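Long-range contacts in NDP-N-acetyl-D-galactosaminuronic acid dehydrogenase (PDB 3G79), which probably oxidises UDP-N-acetyl-D-mannosamine to the corresponding uronate, reducing two NAD(+) in the process, as a member of the UDP-glucose/GDP-mannose dehydrogenase family: residues 243-247 and 325-329; 235-240 and 293-298; 263-267 and 282-286. The contacts are given in a common frame with arbitrary orientation. Residue numbers count along the deposited sequence, not the author numbering.

Contact 1: residues 243-247 and 325-329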
loop_
_atom_site.group_PDB
_atom_site.type_symbol
_atom_site.label_atom_id
_atom_site.label_comp_id
_atom_site.label_asym_id
_atom_site.label_seq_id
_atom_site.Cartn_x
_atom_site.Cartn_y
_atom_site.Cartn_z
ATOM N N ASP A 243 -4.639 -1.139 -7.455
ATOM C CA ASP A 243 -4.590 -2.458 -8.048
ATOM C C ASP A 243 -3.549 -3.320 -7.363
ATOM O O ASP A 243 -3.783 -4.469 -7.042
ATOM C CB ASP A 243 -4.334 -2.357 -9.554
ATOM C CG ASP A 243 -4.402 -3.697 -10.241
ATOM O OD1 ASP A 243 -5.258 -4.525 -9.876
ATOM O OD2 ASP A 243 -3.599 -3.944 -11.152
ATOM N N LEU A 244 -2.400 -2.749 -7.104
ATOM C CA LEU A 244 -1.373 -3.426 -6.324
ATOM C C LEU A 244 -1.781 -3.735 -4.880
ATOM O O LEU A 244 -1.457 -4.829 -4.389
ATOM C CB LEU A 244 -0.061 -2.638 -6.369
ATOM C CG LEU A 244 1.031 -3.179 -5.440
ATOM C CD1 LEU A 244 1.550 -4.564 -5.899
ATOM C CD2 LEU A 244 2.162 -2.208 -5.350
ATOM N N GLN A 245 -2.491 -2.825 -4.197
ATOM C CA GLN A 245 -2.897 -3.172 -2.821
ATOM C C GLN A 245 -3.850 -4.349 -2.802
ATOM O O GLN A 245 -3.898 -5.145 -1.837
ATOM C CB GLN A 245 -3.363 -1.999 -1.913
ATOM C CG GLN A 245 -4.199 -0.940 -2.526
ATOM C CD GLN A 245 -4.268 0.430 -1.755
ATOM O OE1 GLN A 245 -4.416 1.488 -2.411
ATOM N NE2 GLN A 245 -4.182 0.409 -0.410
ATOM N N ILE A 246 -4.581 -4.500 -3.899
ATOM C CA ILE A 246 -5.552 -5.562 -3.986
ATOM C C ILE A 246 -4.817 -6.842 -4.296
ATOM O O ILE A 246 -5.148 -7.909 -3.793
ATOM C CB ILE A 246 -6.580 -5.263 -5.060
ATOM C CG1 ILE A 246 -7.615 -4.262 -4.540
ATOM C CG2 ILE A 246 -7.278 -6.595 -5.587
ATOM C CD1 ILE A 246 -8.445 -3.643 -5.703
ATOM N N ALA A 247 -3.829 -6.755 -5.157
ATOM C CA ALA A 247 -3.125 -7.945 -5.492
ATOM C C ALA A 247 -2.364 -8.415 -4.253
ATOM O O ALA A 247 -2.312 -9.621 -4.017
ATOM C CB ALA A 247 -2.225 -7.754 -6.690
ATOM N N ALA A 325 1.246 -7.438 -10.339
ATOM C CA ALA A 325 -0.074 -7.208 -9.708
ATOM C C ALA A 325 -1.257 -7.565 -10.637
ATOM O O ALA A 325 -2.236 -8.211 -10.213
ATOM C CB ALA A 325 -0.210 -5.797 -9.249
ATOM N N ARG A 326 -1.181 -7.132 -11.892
ATOM C CA ARG A 326 -2.243 -7.466 -12.852
ATOM C C ARG A 326 -2.450 -8.989 -12.959
ATOM O O ARG A 326 -3.578 -9.456 -13.129
ATOM C CB ARG A 326 -1.966 -6.853 -14.237
ATOM C CG ARG A 326 -2.220 -5.331 -14.359
ATOM C CD ARG A 326 -3.602 -4.896 -13.825
ATOM N NE ARG A 326 -4.629 -5.851 -14.212
ATOM C CZ ARG A 326 -5.668 -6.190 -13.477
ATOM N NH1 ARG A 326 -5.915 -5.649 -12.277
ATOM N NH2 ARG A 326 -6.504 -7.066 -13.965
ATOM N N LYS A 327 -1.381 -9.770 -12.816
ATOM C CA LYS A 327 -1.531 -11.213 -13.006
ATOM C C LYS A 327 -2.116 -11.921 -11.779
ATOM O O LYS A 327 -2.851 -12.918 -11.923
ATOM C CB LYS A 327 -0.225 -11.859 -13.406
ATOM C CG LYS A 327 0.269 -11.537 -14.801
ATOM C CD LYS A 327 1.720 -12.068 -14.868
ATOM C CE LYS A 327 2.449 -11.757 -16.170
ATOM N NZ LYS A 327 3.888 -11.910 -15.881
ATOM N N VAL A 328 -1.767 -11.433 -10.583
ATOM C CA VAL A 328 -2.315 -11.965 -9.333
ATOM C C VAL A 328 -3.834 -11.756 -9.427
ATOM O O VAL A 328 -4.617 -12.721 -9.469
ATOM C CB VAL A 328 -1.648 -11.316 -8.091
ATOM C CG1 VAL A 328 -2.389 -11.619 -6.812
ATOM C CG2 VAL A 328 -0.238 -11.807 -7.949
ATOM N N ASN A 329 -4.235 -10.508 -9.578
ATOM C CA ASN A 329 -5.631 -10.149 -9.691
ATOM C C ASN A 329 -6.399 -10.836 -10.846
ATOM O O ASN A 329 -7.575 -11.199 -10.662
ATOM C CB ASN A 329 -5.743 -8.628 -9.753
ATOM C CG ASN A 329 -5.401 -7.952 -8.412
ATOM O OD1 ASN A 329 -5.436 -8.582 -7.339
ATOM N ND2 ASN A 329 -5.077 -6.656 -8.471
#
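D243 opens the first segment and carries most of the polar contact between two packed helices. Its OD1 forms a salt bridge with R326 NH1 at 2.7 Å, where the hydrogen bond is weak in angle. R326 NH1 also reaches D243 OD2 at 3.1 Å with better geometry, though the place of that OD2 is less sure. OD1 of D243 also accepts a hydrogen bond from ND2 of N329 at 2.6 Å. The same ND2 of N329 reaches the backbone O of D243 at 2.9 Å. That carbonyl takes this bond in addition to its helical bond from A247 N. L244 points away from the other helix, yet its CD1 lies 4.0 Å from A325 CB. I246 touches with its CG2, 3.2 Å from N329 OD1. A247 points across. Its CB meets A325 CB at 3.8 Å and V328 CG1 at 3.9 Å. The axes of the two short segments pass 8.5 Å apart and cross at 51°. The result is a mostly buried apolar seam beside a buried charged pair. In this enzyme family a long central helix links the two Rossmann-like domains and lies at the dimer interface. Helix 228-258 fits that role: L244 packs on A248 of the second subunit, and V328 of helix 321-345 packs on that subunit's Y314. Helix 293-305 covers D243 and R326 through L294 and T298.

Contact 2: residues 235-240 and 293-298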
loop_
_atom_site.group_PDB
_atom_site.type_symbol
_atom_site.label_atom_id
_atom_site.label_comp_id
_atom_site.label_asym_id
_atom_site.label_seq_id
_atom_site.Cartn_x
_atom_site.Cartn_y
_atom_site.Cartn_z
ATOM N N LYS A 235 -3.222 10.071 -12.369
ATOM C CA LYS A 235 -4.404 9.236 -12.493
ATOM C C LYS A 235 -4.114 7.764 -12.791
ATOM O O LYS A 235 -4.824 6.879 -12.285
ATOM C CB LYS A 235 -5.413 9.866 -13.479
ATOM C CG LYS A 235 -5.930 8.985 -14.564
ATOM C CD LYS A 235 -6.985 7.969 -14.156
ATOM C CE LYS A 235 -7.221 7.120 -15.450
ATOM N NZ LYS A 235 -8.298 6.101 -15.473
ATOM N N THR A 236 -3.076 7.463 -13.574
ATOM C CA THR A 236 -2.776 6.043 -13.782
ATOM C C THR A 236 -2.188 5.470 -12.499
ATOM O O THR A 236 -2.639 4.419 -12.052
ATOM C CB THR A 236 -1.914 5.685 -15.060
ATOM O OG1 THR A 236 -0.559 6.093 -14.873
ATOM C CG2 THR A 236 -2.468 6.326 -16.314
ATOM N N ALA A 237 -1.248 6.181 -11.879
ATOM C CA ALA A 237 -0.649 5.755 -10.604
ATOM C C ALA A 237 -1.675 5.506 -9.531
ATOM O O ALA A 237 -1.481 4.611 -8.699
ATOM C CB ALA A 237 0.359 6.750 -10.099
ATOM N N GLU A 238 -2.773 6.262 -9.509
ATOM C CA GLU A 238 -3.735 5.985 -8.419
ATOM C C GLU A 238 -4.441 4.655 -8.609
ATOM O O GLU A 238 -4.662 3.935 -7.655
ATOM C CB GLU A 238 -4.680 7.157 -8.044
ATOM C CG GLU A 238 -5.170 8.043 -9.138
ATOM C CD GLU A 238 -5.588 9.437 -8.639
ATOM O OE1 GLU A 238 -4.796 10.147 -7.993
ATOM O OE2 GLU A 238 -6.716 9.847 -8.929
ATOM N N ASN A 239 -4.744 4.300 -9.846
ATOM C CA ASN A 239 -5.351 3.022 -10.106
ATOM C C ASN A 239 -4.359 1.881 -9.960
ATOM O O ASN A 239 -4.659 0.881 -9.351
ATOM C CB ASN A 239 -5.989 3.054 -11.473
ATOM C CG ASN A 239 -7.098 4.065 -11.531
ATOM O OD1 ASN A 239 -7.914 4.131 -10.617
ATOM N ND2 ASN A 239 -7.128 4.879 -12.579
ATOM N N THR A 240 -3.168 2.047 -10.510
ATOM C CA THR A 240 -2.080 1.095 -10.343
ATOM C C THR A 240 -1.779 0.722 -8.843
ATOM O O THR A 240 -1.734 -0.463 -8.460
ATOM C CB THR A 240 -0.847 1.660 -11.096
ATOM O OG1 THR A 240 -1.105 1.586 -12.512
ATOM C CG2 THR A 240 0.442 0.887 -10.755
ATOM N N CYS A 293 -10.214 1.420 -15.505
ATOM C CA CYS A 293 -9.023 2.007 -14.863
ATOM C C CYS A 293 -8.135 0.956 -14.205
ATOM O O CYS A 293 -7.058 0.683 -14.694
ATOM C CB CYS A 293 -9.451 3.097 -13.859
ATOM S SG CYS A 293 -10.151 4.525 -14.732
ATOM N N LEU A 294 -8.643 0.347 -13.144
ATOM C CA LEU A 294 -7.954 -0.674 -12.371
ATOM C C LEU A 294 -7.324 -1.818 -13.159
ATOM O O LEU A 294 -6.322 -2.360 -12.726
ATOM C CB LEU A 294 -8.917 -1.254 -11.319
ATOM C CG LEU A 294 -8.961 -0.595 -9.951
ATOM C CD1 LEU A 294 -10.047 -1.220 -9.071
ATOM C CD2 LEU A 294 -7.604 -0.731 -9.279
ATOM N N THR A 295 -7.928 -2.203 -14.289
ATOM C CA THR A 295 -7.425 -3.305 -15.109
ATOM C C THR A 295 -6.480 -2.838 -16.246
ATOM O O THR A 295 -5.780 -3.635 -16.849
ATOM C CB THR A 295 -8.608 -4.149 -15.742
ATOM O OG1 THR A 295 -9.558 -3.302 -16.395
ATOM C CG2 THR A 295 -9.355 -4.946 -14.709
ATOM N N LYS A 296 -6.446 -1.550 -16.549
ATOM C CA LYS A 296 -5.828 -1.109 -17.798
ATOM C C LYS A 296 -4.741 -0.098 -17.605
ATOM O O LYS A 296 -3.862 0.044 -18.445
ATOM C CB LYS A 296 -6.869 -0.530 -18.744
ATOM C CG LYS A 296 -7.419 -1.549 -19.638
ATOM C CD LYS A 296 -8.914 -1.474 -19.690
ATOM C CE LYS A 296 -9.424 -0.300 -20.520
ATOM N NZ LYS A 296 -10.673 -0.728 -21.218
ATOM N N ASP A 297 -4.814 0.624 -16.509
ATOM C CA ASP A 297 -3.910 1.717 -16.290
ATOM C C ASP A 297 -2.460 1.256 -16.240
ATOM O O ASP A 297 -1.602 1.973 -16.695
ATOM C CB ASP A 297 -4.314 2.528 -15.024
ATOM C CG ASP A 297 -5.440 3.561 -15.305
ATOM O OD1 ASP A 297 -6.014 3.559 -16.421
ATOM O OD2 ASP A 297 -5.747 4.396 -14.420
ATOM N N THR A 298 -2.146 0.075 -15.723
ATOM C CA THR A 298 -0.728 -0.140 -15.533
ATOM C C THR A 298 -0.067 -0.395 -16.856
ATOM O O THR A 298 1.112 -0.155 -16.988
ATOM C CB THR A 298 -0.312 -1.186 -14.436
ATOM O OG1 THR A 298 0.220 -2.378 -15.032
ATOM C CG2 THR A 298 -1.391 -1.521 -13.487
#
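D297 is the polar centre of this contact. Its OD2 accepts a very short hydrogen bond, 2.4 Å, from ND2 of N239. The N-H...O angle of 164° is nearly straight. K235 NZ lies 3.2 Å from the same OD2 of D297 and makes a salt bridge, with only a weak hydrogen bond. The place of this NZ is less sure, because it is modelled too close to C293 SG. One carboxylate oxygen therefore faces two donors on successive turns of helix 228-258. The side chain of D297 sits as a knob in a hole formed by K235, T236, N239 and T240. D297 is one turn after C293 at the start of helix 293-305, and its N bonds to C293 O at 2.9 Å. C293 follows G291 and H292. In the UDP-glucose dehydrogenase family a glycine-rich loop leads to the catalytic cysteine. Lysine, asparagine and aspartate lie nearby. The grouping of C293, K235, N239 and D297 is consistent with that active site. The packing spreads from here. N239 ND2 comes within 3.2 Å of C293 CB, and N239 O within 3.4 Å of L294 CD2. T236 CB meets D297 CB at 4.0 Å. At the far end T240 OG1 approaches T298 CG2 at 3.3 Å. The axes of the two short segments pass 8.1 Å apart, with 118° between their N-to-C directions. Y322 of helix 321-345 packs against both T240 and T298.

Contact 3: residues 263-267 and 282-286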
loop_
_atom_site.group_PDB
_atom_site.type_symbol
_atom_site.label_atom_id
_atom_site.label_comp_id
_atom_site.label_asym_id
_atom_site.label_seq_id
_atom_site.Cartn_x
_atom_site.Cartn_y
_atom_site.Cartn_z
ATOM N N VAL A 263 -7.241 -15.516 6.616
ATOM C CA VAL A 263 -6.723 -14.217 6.108
ATOM C C VAL A 263 -7.227 -13.021 6.939
ATOM O O VAL A 263 -6.484 -12.056 7.150
ATOM C CB VAL A 263 -6.913 -13.956 4.554
ATOM C CG1 VAL A 263 -8.341 -13.717 4.201
ATOM C CG2 VAL A 263 -6.075 -12.733 4.086
ATOM N N TYR A 264 -8.470 -13.090 7.415
ATOM C CA TYR A 264 -9.082 -11.930 8.069
ATOM C C TYR A 264 -8.499 -11.621 9.433
ATOM O O TYR A 264 -8.488 -10.496 9.838
ATOM C CB TYR A 264 -10.606 -12.024 8.076
ATOM C CG TYR A 264 -11.125 -12.058 6.675
ATOM C CD1 TYR A 264 -11.186 -10.904 5.900
ATOM C CD2 TYR A 264 -11.462 -13.252 6.081
ATOM C CE1 TYR A 264 -11.616 -10.942 4.580
ATOM C CE2 TYR A 264 -11.873 -13.293 4.764
ATOM C CZ TYR A 264 -11.970 -12.142 4.037
ATOM O OH TYR A 264 -12.392 -12.224 2.745
ATOM N N ASP A 265 -7.945 -12.615 10.102
ATOM C CA ASP A 265 -7.305 -12.392 11.379
ATOM C C ASP A 265 -5.939 -11.783 11.108
ATOM O O ASP A 265 -5.485 -10.893 11.835
ATOM C CB ASP A 265 -7.131 -13.712 12.128
ATOM C CG ASP A 265 -8.445 -14.280 12.675
ATOM O OD1 ASP A 265 -9.402 -13.529 13.032
ATOM O OD2 ASP A 265 -8.490 -15.522 12.772
ATOM N N VAL A 266 -5.291 -12.249 10.046
ATOM C CA VAL A 266 -3.984 -11.704 9.691
ATOM C C VAL A 266 -4.233 -10.258 9.393
ATOM O O VAL A 266 -3.689 -9.383 10.074
ATOM C CB VAL A 266 -3.256 -12.533 8.583
ATOM C CG1 VAL A 266 -1.874 -11.963 8.223
ATOM C CG2 VAL A 266 -3.077 -13.999 9.085
ATOM N N ARG A 267 -5.165 -10.019 8.487
ATOM C CA ARG A 267 -5.543 -8.674 8.069
ATOM C C ARG A 267 -5.972 -7.708 9.211
ATOM O O ARG A 267 -5.474 -6.568 9.289
ATOM C CB ARG A 267 -6.631 -8.738 7.011
ATOM C CG ARG A 267 -7.135 -7.366 6.695
ATOM C CD ARG A 267 -8.162 -7.356 5.611
ATOM N NE ARG A 267 -8.409 -5.964 5.340
ATOM C CZ ARG A 267 -9.129 -5.170 6.119
ATOM N NH1 ARG A 267 -9.735 -5.657 7.178
ATOM N NH2 ARG A 267 -9.264 -3.889 5.809
ATOM N N VAL A 282 -4.603 -1.767 4.365
ATOM C CA VAL A 282 -4.930 -3.097 3.822
ATOM C C VAL A 282 -6.384 -3.237 3.351
ATOM O O VAL A 282 -7.339 -3.124 4.143
ATOM C CB VAL A 282 -4.665 -4.209 4.867
ATOM C CG1 VAL A 282 -4.800 -5.584 4.252
ATOM C CG2 VAL A 282 -3.302 -4.073 5.437
ATOM N N LEU A 283 -6.530 -3.543 2.068
ATOM C CA LEU A 283 -7.843 -3.748 1.481
ATOM C C LEU A 283 -8.356 -5.176 1.752
ATOM O O LEU A 283 -7.937 -5.841 2.714
ATOM C CB LEU A 283 -7.782 -3.429 -0.024
ATOM C CG LEU A 283 -7.322 -1.981 -0.359
ATOM C CD1 LEU A 283 -7.166 -1.691 -1.857
ATOM C CD2 LEU A 283 -8.275 -0.940 0.285
ATOM N N TRP A 284 -9.235 -5.635 0.883
ATOM C CA TRP A 284 -9.995 -6.864 1.071
ATOM C C TRP A 284 -9.741 -7.730 -0.147
ATOM O O TRP A 284 -9.678 -7.222 -1.269
ATOM C CB TRP A 284 -11.477 -6.553 1.175
ATOM C CG TRP A 284 -11.809 -5.672 2.351
ATOM C CD1 TRP A 284 -11.843 -4.285 2.374
ATOM C CD2 TRP A 284 -12.141 -6.097 3.674
ATOM N NE1 TRP A 284 -12.204 -3.833 3.633
ATOM C CE2 TRP A 284 -12.390 -4.921 4.449
ATOM C CE3 TRP A 284 -12.293 -7.347 4.272
ATOM C CZ2 TRP A 284 -12.769 -4.975 5.795
ATOM C CZ3 TRP A 284 -12.663 -7.404 5.601
ATOM C CH2 TRP A 284 -12.903 -6.221 6.354
ATOM N N PRO A 285 -9.502 -9.020 0.078
ATOM C CA PRO A 285 -9.204 -9.976 -1.014
ATOM C C PRO A 285 -10.534 -10.446 -1.643
ATOM O O PRO A 285 -11.592 -10.213 -1.032
ATOM C CB PRO A 285 -8.475 -11.127 -0.276
ATOM C CG PRO A 285 -9.089 -11.091 1.148
ATOM C CD PRO A 285 -9.442 -9.637 1.419
ATOM N N GLY A 286 -10.502 -11.083 -2.824
ATOM C CA GLY A 286 -11.747 -11.371 -3.565
ATOM C C GLY A 286 -11.649 -12.109 -4.906
ATOM O O GLY A 286 -10.584 -12.468 -5.366
HETATM O O HOH W 1 -12.987 -10.535 1.064
#
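This is a helix-to-loop contact in the central domain. The first turn of helix 263-271 packs on the irregular segment 282-286, part of the chain leading to helix 293-305. R267 makes most of it. Its NE donates to L283 O at 2.7 Å and its NH2 to V282 O at 2.7 Å. These two carbonyls lie at the edge of the guanidinium, so its flat face remains available for W284. There it stacks on the indole, with the planes at 21°. R267 CZ is 3.7 Å from the centroid of the six-membered ring, a cation-pi contact. On the same indole, CE3 of W284 meets Y264 CE1 edge to edge at 3.7 Å. V263 CG1 touches P285 CG at 4.1 Å. A water joins Y264 OH to P285 O, 2.5 Å from each. The loop also rests on helix 228-258, where V282 packs on I249 and P285 on N250. V282 also meets F241 of the second subunit.

In the fold
All three contacts lie around the helical middle of the chain, between the two sheet-containing domains. Contacts 1 and 2 share helix 228-258. Their centres are 11 Å apart. They touch where R326 and D243 meet L294, and R326 also meets T295 and T298. Contact 3 is centred 14 Å from contact 1 and meets it where L283 packs on Q245 and I246. It does not touch contact 2, whose centre is 22 Å away. Along the chain, contacts 1 and 2 interleave, and both span contact 3. Helices 263-271, 293-305 and 321-345 are thus tied, directly or through a loop, to helix 228-258. Each contact also reaches the second subunit, so the probable active-site region and the dimer interface share this core.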